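Local coordinates for protein salivary nitrophorin (Cimex lectularius, PDB 1SI6) that carries nitric oxide on a cysteine-ligated haem b and delivers it to the bitten host during feeding, which causes vasodilation, at the carbon monoxide and protoporphyrin IX containing Fe site. Coordinates in Å, arbitrary orientation; residue numbers count along the deposited sequence, not the author numbering.

The carbon monoxide and protoporphyrin IX containing Fe site. Residues 14, 16, 18-21, 42, 44, 48-49, 52, 54, 56-57, 60-61, 64-65, 75, 78, 80, 85, 87, 89. With CMO (carbon monoxide), chain B; HEM (protoporphyrin IX containing Fe), chain C.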
ATOM      1  N   TRP A  14       2.598   3.465   3.828  1.00 19.72           N
ATOM      2  CA  TRP A  14       3.768   4.067   4.439  1.00 20.16           C
ATOM      3  C   TRP A  14       4.465   3.108   5.342  1.00 19.66           C
ATOM      4  O   TRP A  14       3.868   2.518   6.262  1.00 19.72           O
ATOM      5  CB  TRP A  14       3.278   5.258   5.232  1.00 20.54           C
ATOM      6  CG  TRP A  14       4.290   6.265   5.742  1.00 22.67           C
ATOM      7  CD1 TRP A  14       5.621   6.326   5.471  1.00 22.09           C
ATOM      8  CD2 TRP A  14       4.014   7.348   6.641  1.00 25.23           C
ATOM      9  NE1 TRP A  14       6.204   7.382   6.163  1.00 23.25           N
ATOM     10  CE2 TRP A  14       5.229   8.016   6.888  1.00 25.32           C
ATOM     11  CE3 TRP A  14       2.842   7.825   7.250  1.00 28.08           C
ATOM     12  CZ2 TRP A  14       5.299   9.168   7.688  1.00 28.93           C
ATOM     13  CZ3 TRP A  14       2.920   8.918   8.061  1.00 31.42           C
ATOM     14  CH2 TRP A  14       4.134   9.585   8.273  1.00 32.06           C
ATOM     15  N   SER A  16       6.140   3.386   8.084  1.00 23.90           N
ATOM     16  CA  SER A  16       6.201   4.457   9.071  1.00 25.51           C
ATOM     17  C   SER A  16       7.040   4.052  10.299  1.00 27.04           C
ATOM     18  O   SER A  16       7.470   4.948  11.069  1.00 29.42           O
ATOM     19  CB  SER A  16       4.752   4.799   9.443  1.00 25.81           C
ATOM     20  OG  SER A  16       4.151   3.634   9.907  1.00 27.29           O
ATOM     21  N   HIS A  18       8.241   3.461  13.690  1.00 35.86           N
ATOM     22  CA  HIS A  18       7.809   3.810  15.039  1.00 38.36           C
ATOM     23  C   HIS A  18       6.945   5.059  15.069  1.00 39.16           C
ATOM     24  O   HIS A  18       6.433   5.424  16.156  1.00 41.07           O
ATOM     25  CB  HIS A  18       9.056   4.057  15.930  1.00 39.11           C
ATOM     26  CG  HIS A  18       9.380   2.929  16.858  1.00 42.61           C
ATOM     27  ND1 HIS A  18       9.225   1.607  16.514  1.00 44.82           N
ATOM     28  CD2 HIS A  18       9.861   2.933  18.127  1.00 45.42           C
ATOM     29  CE1 HIS A  18       9.570   0.842  17.536  1.00 46.13           C
ATOM     30  NE2 HIS A  18       9.957   1.622  18.528  1.00 47.64           N
ATOM     31  N   GLU A  19       6.752   5.752  13.952  1.00 38.57           N
ATOM     32  CA  GLU A  19       6.110   7.048  14.067  1.00 40.27           C
ATOM     33  C   GLU A  19       4.590   6.955  14.262  1.00 41.24           C
ATOM     34  O   GLU A  19       3.940   5.999  13.828  1.00 40.06           O
ATOM     35  CB  GLU A  19       6.556   8.045  12.991  1.00 41.24           C
ATOM     36  CG  GLU A  19       7.634   9.005  13.514  0.50 41.68           C
ATOM     37  CD  GLU A  19       7.417  10.448  13.118  0.50 42.18           C
ATOM     38  OE1 GLU A  19       8.421  11.095  12.773  0.50 43.89           O
ATOM     39  OE2 GLU A  19       6.269  10.948  13.168  0.50 41.78           O
ATOM     40  N   ARG A  20       4.041   7.936  14.970  1.00 42.33           N
ATOM     41  CA  ARG A  20       2.584   7.982  15.163  1.00 43.54           C
ATOM     42  C   ARG A  20       1.897   8.530  13.924  1.00 43.78           C
ATOM     43  O   ARG A  20       2.525   9.199  13.111  1.00 44.04           O
ATOM     44  CB  ARG A  20       2.221   8.836  16.378  1.00 44.41           C
ATOM     45  CG  ARG A  20       2.791  10.245  16.393  1.00 46.27           C
ATOM     46  CD  ARG A  20       2.317  11.066  17.572  1.00 48.65           C
ATOM     47  NE  ARG A  20       3.065  12.311  17.715  1.00 50.82           N
ATOM     48  CZ  ARG A  20       3.124  13.037  18.832  1.00 52.19           C
ATOM     49  NH1 ARG A  20       2.487  12.656  19.937  1.00 51.96           N
ATOM     50  NH2 ARG A  20       3.830  14.162  18.845  1.00 54.16           N
ATOM     51  N   ALA A  21       0.592   8.270  13.775  1.00 44.55           N
ATOM     52  CA  ALA A  21      -0.213   8.961  12.755  1.00 44.66           C
ATOM     53  C   ALA A  21      -0.132  10.489  12.884  1.00 45.77           C
ATOM     54  O   ALA A  21      -0.039  10.989  14.012  1.00 45.64           O
ATOM     55  CB  ALA A  21      -1.649   8.476  12.773  1.00 44.75           C
ATOM     56  N   VAL A  42      -5.716   2.267   3.632  1.00 19.92           N
ATOM     57  CA  VAL A  42      -4.529   2.754   4.312  1.00 19.55           C
ATOM     58  C   VAL A  42      -3.732   1.548   4.858  1.00 19.93           C
ATOM     59  O   VAL A  42      -4.191   0.806   5.752  1.00 21.36           O
ATOM     60  CB  VAL A  42      -4.935   3.684   5.517  1.00 21.62           C
ATOM     61  CG1 VAL A  42      -3.669   4.248   6.219  1.00 22.31           C
ATOM     62  CG2 VAL A  42      -5.894   4.780   5.051  1.00 22.35           C
ATOM     63  N   VAL A  44       0.046   0.440   6.626  1.00 20.97           N
ATOM     64  CA  VAL A  44       1.298   0.820   7.289  1.00 21.61           C
ATOM     65  C   VAL A  44       2.113  -0.394   7.611  1.00 21.30           C
ATOM     66  O   VAL A  44       1.604  -1.500   7.764  1.00 22.60           O
ATOM     67  CB  VAL A  44       1.108   1.687   8.556  1.00 23.11           C
ATOM     68  CG1 VAL A  44       0.612   3.037   8.190  1.00 27.03           C
ATOM     69  CG2 VAL A  44       0.238   0.971   9.558  1.00 26.74           C
ATOM     70  N   GLY A  48       5.390  -2.928  16.430  1.00 38.17           N
ATOM     71  CA  GLY A  48       4.609  -2.965  17.656  1.00 39.08           C
ATOM     72  C   GLY A  48       3.213  -2.396  17.624  1.00 39.81           C
ATOM     73  O   GLY A  48       2.762  -1.886  18.654  1.00 40.75           O
ATOM     74  N   PHE A  49       2.480  -2.501  16.506  1.00 40.68           N
ATOM     75  CA  PHE A  49       1.118  -1.953  16.455  1.00 41.18           C
ATOM     76  C   PHE A  49       0.118  -2.654  17.402  1.00 43.64           C
ATOM     77  O   PHE A  49      -0.589  -1.985  18.153  1.00 43.12           O
ATOM     78  CB  PHE A  49       0.524  -2.000  15.047  1.00 40.94           C
ATOM     79  CG  PHE A  49       1.339  -1.273  14.002  1.00 36.98           C
ATOM     80  CD1 PHE A  49       1.922  -1.966  12.971  1.00 36.75           C
ATOM     81  CD2 PHE A  49       1.500   0.100  14.041  1.00 34.96           C
ATOM     82  CE1 PHE A  49       2.671  -1.285  12.012  1.00 33.57           C
ATOM     83  CE2 PHE A  49       2.230   0.795  13.050  1.00 32.43           C
ATOM     84  CZ  PHE A  49       2.810   0.081  12.044  1.00 32.06           C
ATOM     85  N   ASP A  52       0.703  -2.193  21.155  1.00 50.37           N
ATOM     86  CA  ASP A  52       0.584  -0.752  21.310  1.00 50.16           C
ATOM     87  C   ASP A  52       1.155  -0.225  22.644  1.00 50.38           C
ATOM     88  O   ASP A  52       0.435   0.362  23.430  1.00 50.89           O
ATOM     89  CB  ASP A  52      -0.880  -0.345  21.145  1.00 49.21           C
ATOM     90  CG  ASP A  52      -1.060   1.123  21.051  1.00 48.31           C
ATOM     91  OD1 ASP A  52      -2.212   1.586  21.204  1.00 46.17           O
ATOM     92  OD2 ASP A  52      -0.109   1.906  20.840  1.00 46.17           O
ATOM     93  N   PRO A  54       3.195   2.442  22.941  1.00 49.13           N
ATOM     94  CA  PRO A  54       3.063   3.903  22.957  1.00 48.08           C
ATOM     95  C   PRO A  54       1.619   4.417  23.063  1.00 46.80           C
ATOM     96  O   PRO A  54       1.415   5.629  23.082  1.00 47.48           O
ATOM     97  CB  PRO A  54       3.712   4.331  21.631  1.00 48.50           C
ATOM     98  CG  PRO A  54       3.753   3.108  20.762  1.00 48.53           C
ATOM     99  CD  PRO A  54       3.372   1.919  21.569  1.00 49.16           C
ATOM    100  N   GLN A  56      -0.951   4.704  20.907  1.00 39.28           N
ATOM    101  CA  GLN A  56      -1.394   5.575  19.827  1.00 38.50           C
ATOM    102  C   GLN A  56      -2.612   5.005  19.107  1.00 36.46           C
ATOM    103  O   GLN A  56      -3.208   5.676  18.287  1.00 35.86           O
ATOM    104  CB  GLN A  56      -0.244   5.806  18.817  1.00 39.20           C
ATOM    105  CG  GLN A  56      -0.303   7.191  18.137  1.00 42.54           C
ATOM    106  CD  GLN A  56      -0.906   7.152  16.737  1.00 45.06           C
ATOM    107  OE1 GLN A  56      -1.444   8.156  16.250  1.00 46.37           O
ATOM    108  NE2 GLN A  56      -0.802   6.005  16.077  1.00 48.61           N
ATOM    109  N   GLY A  57      -2.973   3.761  19.400  1.00 35.40           N
ATOM    110  CA  GLY A  57      -4.225   3.206  18.923  1.00 35.21           C
ATOM    111  C   GLY A  57      -5.401   4.149  19.069  1.00 34.32           C
ATOM    112  O   GLY A  57      -6.108   4.439  18.096  1.00 33.28           O
ATOM    113  N   CYS A  60      -5.224   7.041  16.731  1.00 30.26           N
ATOM    114  CA  CYS A  60      -5.472   6.601  15.362  1.00 30.04           C
ATOM    115  C   CYS A  60      -6.970   6.626  15.094  1.00 30.12           C
ATOM    116  O   CYS A  60      -7.415   7.245  14.151  1.00 31.49           O
ATOM    117  CB  CYS A  60      -4.920   5.199  15.112  1.00 28.31           C
ATOM    118  SG  CYS A  60      -3.144   5.164  14.862  1.00 28.58           S
ATOM    119  N   VAL A  61      -7.712   5.987  15.986  1.00 31.85           N
ATOM    120  CA  VAL A  61      -9.137   5.761  15.797  1.00 32.94           C
ATOM    121  C   VAL A  61      -9.824   7.094  15.907  1.00 33.34           C
ATOM    122  O   VAL A  61     -10.567   7.484  15.048  1.00 30.91           O
ATOM    123  CB  VAL A  61      -9.695   4.771  16.858  1.00 32.81           C
ATOM    124  CG1 VAL A  61     -11.226   4.648  16.775  1.00 32.67           C
ATOM    125  CG2 VAL A  61      -9.124   3.390  16.734  1.00 34.15           C
ATOM    126  N   PHE A  64      -8.749   9.347  12.662  1.00 31.28           N
ATOM    127  CA  PHE A  64      -9.280   8.883  11.393  1.00 30.15           C
ATOM    128  C   PHE A  64     -10.802   8.911  11.395  1.00 30.62           C
ATOM    129  O   PHE A  64     -11.391   9.408  10.410  1.00 28.60           O
ATOM    130  CB  PHE A  64      -8.762   7.469  11.037  1.00 29.99           C
ATOM    131  CG  PHE A  64      -7.433   7.488  10.327  1.00 28.39           C
ATOM    132  CD1 PHE A  64      -6.262   7.398  11.052  1.00 25.14           C
ATOM    133  CD2 PHE A  64      -7.372   7.667   8.951  1.00 28.57           C
ATOM    134  CE1 PHE A  64      -5.038   7.446  10.409  1.00 27.42           C
ATOM    135  CE2 PHE A  64      -6.122   7.690   8.288  1.00 27.71           C
ATOM    136  CZ  PHE A  64      -4.998   7.599   9.011  1.00 28.01           C
ATOM    137  N   GLN A  65     -11.419   8.459  12.490  1.00 32.85           N
ATOM    138  CA  GLN A  65     -12.899   8.362  12.529  1.00 34.83           C
ATOM    139  C   GLN A  65     -13.530   9.761  12.540  1.00 35.89           C
ATOM    140  O   GLN A  65     -14.529   9.984  11.904  1.00 35.38           O
ATOM    141  CB  GLN A  65     -13.427   7.490  13.692  1.00 35.70           C
ATOM    142  CG  GLN A  65     -12.877   6.079  13.854  1.00 38.05           C
ATOM    143  CD  GLN A  65     -13.376   5.018  12.872  1.00 42.41           C
ATOM    144  OE1 GLN A  65     -13.492   5.258  11.674  1.00 44.79           O
ATOM    145  NE2 GLN A  65     -13.572   3.806  13.382  1.00 45.28           N
ATOM    146  N   LYS A  75     -15.951   2.608   8.002  1.00 30.13           N
ATOM    147  CA  LYS A  75     -14.766   1.722   8.144  1.00 30.17           C
ATOM    148  C   LYS A  75     -15.214   0.253   8.065  1.00 30.55           C
ATOM    149  O   LYS A  75     -15.836  -0.304   8.992  1.00 32.17           O
ATOM    150  CB  LYS A  75     -14.049   1.938   9.462  1.00 30.36           C
ATOM    151  CG  LYS A  75     -12.870   0.954   9.660  1.00 30.30           C
ATOM    152  CD  LYS A  75     -12.249   1.088  10.966  1.00 30.08           C
ATOM    153  CE  LYS A  75     -13.034   0.416  12.066  1.00 31.39           C
ATOM    154  NZ  LYS A  75     -12.382   0.806  13.326  1.00 33.87           N
ATOM    155  N   ASN A  78     -10.431  -2.717  10.145  1.00 28.08           N
ATOM    156  CA  ASN A  78      -9.027  -2.388  10.533  1.00 28.52           C
ATOM    157  C   ASN A  78      -8.429  -3.655  11.045  1.00 28.71           C
ATOM    158  O   ASN A  78      -9.036  -4.366  11.864  1.00 29.52           O
ATOM    159  CB  ASN A  78      -8.951  -1.311  11.607  1.00 29.35           C
ATOM    160  CG  ASN A  78      -7.594  -1.240  12.309  1.00 30.34           C
ATOM    161  OD1 ASN A  78      -7.430  -1.752  13.418  1.00 32.05           O
ATOM    162  ND2 ASN A  78      -6.620  -0.555  11.686  1.00 29.32           N
ATOM    163  N   ILE A  80      -4.681  -5.206  12.483  1.00 28.39           N
ATOM    164  CA  ILE A  80      -3.337  -4.895  12.909  1.00 29.44           C
ATOM    165  C   ILE A  80      -2.590  -6.120  13.442  1.00 28.70           C
ATOM    166  O   ILE A  80      -3.163  -7.023  14.123  1.00 29.78           O
ATOM    167  CB  ILE A  80      -3.334  -3.710  13.892  1.00 31.60           C
ATOM    168  CG1 ILE A  80      -4.193  -4.018  15.111  1.00 34.80           C
ATOM    169  CG2 ILE A  80      -3.815  -2.436  13.217  1.00 32.06           C
ATOM    170  CD1 ILE A  80      -4.010  -3.037  16.252  1.00 36.59           C
ATOM    171  N   GLY A  85      -0.523  -2.882   9.434  1.00 23.20           N
ATOM    172  CA  GLY A  85      -1.858  -2.351   9.639  1.00 23.02           C
ATOM    173  C   GLY A  85      -2.520  -2.169   8.288  1.00 23.60           C
ATOM    174  O   GLY A  85      -1.904  -1.674   7.366  1.00 22.65           O
ATOM    175  N   THR A  87      -6.374  -0.776   6.841  1.00 22.31           N
ATOM    176  CA  THR A  87      -7.716  -0.269   7.052  1.00 21.93           C
ATOM    177  C   THR A  87      -8.359   0.033   5.738  1.00 22.04           C
ATOM    178  O   THR A  87      -7.758   0.624   4.846  1.00 22.22           O
ATOM    179  CB  THR A  87      -7.706   0.969   7.956  1.00 22.01           C
ATOM    180  OG1 THR A  87      -6.964   0.680   9.157  1.00 25.12           O
ATOM    181  CG2 THR A  87      -9.149   1.257   8.413  1.00 24.42           C
ATOM    182  N   TYR A  89     -11.907   1.766   4.106  1.00 22.40           N
ATOM    183  CA  TYR A  89     -13.126   2.617   4.259  1.00 23.94           C
ATOM    184  C   TYR A  89     -13.909   2.639   2.944  1.00 24.82           C
ATOM    185  O   TYR A  89     -13.355   2.653   1.855  1.00 26.10           O
ATOM    186  CB  TYR A  89     -12.765   4.077   4.634  1.00 24.54           C
ATOM    187  CG  TYR A  89     -11.946   4.251   5.859  1.00 24.25           C
ATOM    188  CD1 TYR A  89     -10.549   4.280   5.792  1.00 23.67           C
ATOM    189  CD2 TYR A  89     -12.511   4.393   7.102  1.00 24.79           C
ATOM    190  CE1 TYR A  89      -9.800   4.424   6.925  1.00 26.51           C
ATOM    191  CE2 TYR A  89     -11.777   4.538   8.254  1.00 27.50           C
ATOM    192  CZ  TYR A  89     -10.396   4.578   8.173  1.00 26.08           C
ATOM    193  OH  TYR A  89      -9.638   4.675   9.311  1.00 25.30           O
TER
HETATM  194  C   CMO B 298      -1.992   1.366  13.036  1.00 31.22           C
HETATM  195  O   CMO B 298      -1.670   0.460  12.376  1.00 35.22           O
HETATM  196  CHA HEM C 300      -5.750   1.905  14.071  1.00 26.11           C
HETATM  197  CHB HEM C 300      -3.244   4.340  10.650  1.00 24.53           C
HETATM  198  CHC HEM C 300       0.619   4.319  13.609  1.00 28.26           C
HETATM  199  CHD HEM C 300      -1.681   1.499  16.722  1.00 31.79           C
HETATM  200  C1A HEM C 300      -5.436   2.613  12.929  1.00 28.32           C
HETATM  201  C2A HEM C 300      -6.340   2.949  11.835  1.00 27.23           C
HETATM  202  C3A HEM C 300      -5.646   3.600  10.877  1.00 25.53           C
HETATM  203  C4A HEM C 300      -4.309   3.710  11.357  1.00 25.56           C
HETATM  204  CMA HEM C 300      -6.136   4.178   9.548  1.00 25.98           C
HETATM  205  CAA HEM C 300      -7.857   2.620  11.841  1.00 28.84           C
HETATM  206  CBA HEM C 300      -8.519   3.895  12.402  1.00 28.62           C
HETATM  207  CGA HEM C 300     -10.045   3.802  12.504  1.00 28.76           C
HETATM  208  O1A HEM C 300     -10.492   3.187  13.470  1.00 29.78           O
HETATM  209  O2A HEM C 300     -10.745   4.327  11.625  1.00 27.20           O
HETATM  210  C1B HEM C 300      -2.005   4.555  11.196  1.00 26.27           C
HETATM  211  C2B HEM C 300      -0.946   5.248  10.522  1.00 24.84           C
HETATM  212  C3B HEM C 300       0.114   5.246  11.341  1.00 26.78           C
HETATM  213  C4B HEM C 300      -0.188   4.536  12.536  1.00 23.84           C
HETATM  214  CMB HEM C 300      -1.203   5.852   9.149  1.00 28.33           C
HETATM  215  CAB HEM C 300       1.483   5.838  11.037  1.00 28.14           C
HETATM  216  CBB HEM C 300       1.801   7.064  11.377  1.00 35.43           C
HETATM  217  C1C HEM C 300       0.411   3.522  14.705  1.00 25.83           C
HETATM  218  C2C HEM C 300       1.317   3.152  15.759  1.00 28.78           C
HETATM  219  C3C HEM C 300       0.663   2.378  16.592  1.00 30.92           C
HETATM  220  C4C HEM C 300      -0.676   2.232  16.132  1.00 29.83           C
HETATM  221  CMC HEM C 300       2.782   3.556  15.871  1.00 30.99           C
HETATM  222  CAC HEM C 300       1.278   1.771  17.830  1.00 30.56           C
HETATM  223  CBC HEM C 300       1.932   0.641  17.866  1.00 34.39           C
HETATM  224  C1D HEM C 300      -2.969   1.347  16.282  1.00 30.76           C
HETATM  225  C2D HEM C 300      -3.947   0.506  16.949  1.00 32.76           C
HETATM  226  C3D HEM C 300      -5.197   0.625  16.162  1.00 30.63           C
HETATM  227  C4D HEM C 300      -4.911   1.513  15.060  1.00 29.85           C
HETATM  228  CMD HEM C 300      -3.772  -0.333  18.231  1.00 32.77           C
HETATM  229  CAD HEM C 300      -6.511  -0.093  16.494  1.00 34.17           C
HETATM  230  CBD HEM C 300      -7.039   0.487  17.801  1.00 36.18           C
HETATM  231  CGD HEM C 300      -8.474   0.032  17.984  1.00 39.14           C
HETATM  232  O1D HEM C 300      -9.024   0.450  19.059  1.00 39.34           O
HETATM  233  O2D HEM C 300      -9.000  -0.720  17.082  1.00 38.99           O
HETATM  234  NA  HEM C 300      -4.165   3.103  12.601  1.00 26.87           N
HETATM  235  NB  HEM C 300      -1.480   4.115  12.395  1.00 25.38           N
HETATM  236  NC  HEM C 300      -0.796   2.957  14.996  1.00 28.09           N
HETATM  237  ND  HEM C 300      -3.596   1.936  15.195  1.00 27.49           N
HETATM  238 FE   HEM C 300      -2.513   2.975  13.761  1.00 28.73          FE
HETATM  239  O   HOH W   1      -9.756   0.787  14.140  1.00 35.27           O
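Phe49 buries 47 Å² of its own surface against the ligands and stands upright on the distal side of the haem, its ring plane turned 89° from pyrrole C and its rim pointing down at it: CD2 lies 3.5 Å from HEM C2C. With CG beside the backbone N, anti to the carbonyl carbon, one ring face is turned to the carbon monoxide, whose O sits over the rim of that face. The pocket is the cysteine-ligated haem site of a nitrophorin built on the inositol-polyphosphate 5-phosphatase family fold. Cys60, the proximal ligand near the start of helix 57-69, reaches the iron from the opposite face, SG to HEM FE 2.5 Å, with SG anti to the carbonyl carbon, beside the backbone N, which places the sulfur under the iron.

CMO C lies 1.8 Å from HEM FE on the face opposite Cys60 SG. Around the carbon monoxide the distal wall is apolar. Val44 divides its branches, CG1 resting on pyrrole B and its methyl while CG2 meets CMO O at 3.4 Å. Ile80 does likewise: CG2 flanks the carbon monoxide and CD1 touches the HEM CMD methyl. Carbon monoxide, here in the place where nitric oxide would be expected to bind, is almost wholly buried. At the polar margin of this wall, Asn78 ND2 donates in its amide plane to Thr87 OG1 at 2.8 Å, nearly straight (175° at H), which fixes the amide above the pyrrole A edge.

On the proximal side Gly57 CA lies over pyrrole D and Ala21 CB over pyrrole B. Asp52 receives Gln56 N on the syn lone pair of OD2 and Gly57 N at OD1 from above the carboxylate plane, so it braces the turn entering the helix. The Phe64 face is centred on the HEM CMA methyl, 3.4 Å from the ring centroid.

One propionate is held at both oxygens: Tyr89 OH donates to HEM O2A at 2.6 Å, and Lys75 NZ, swung round by a bend at chi3 (79°), forms a salt bridge to HEM O1A at 3.0 Å, supplemented by a bridging water.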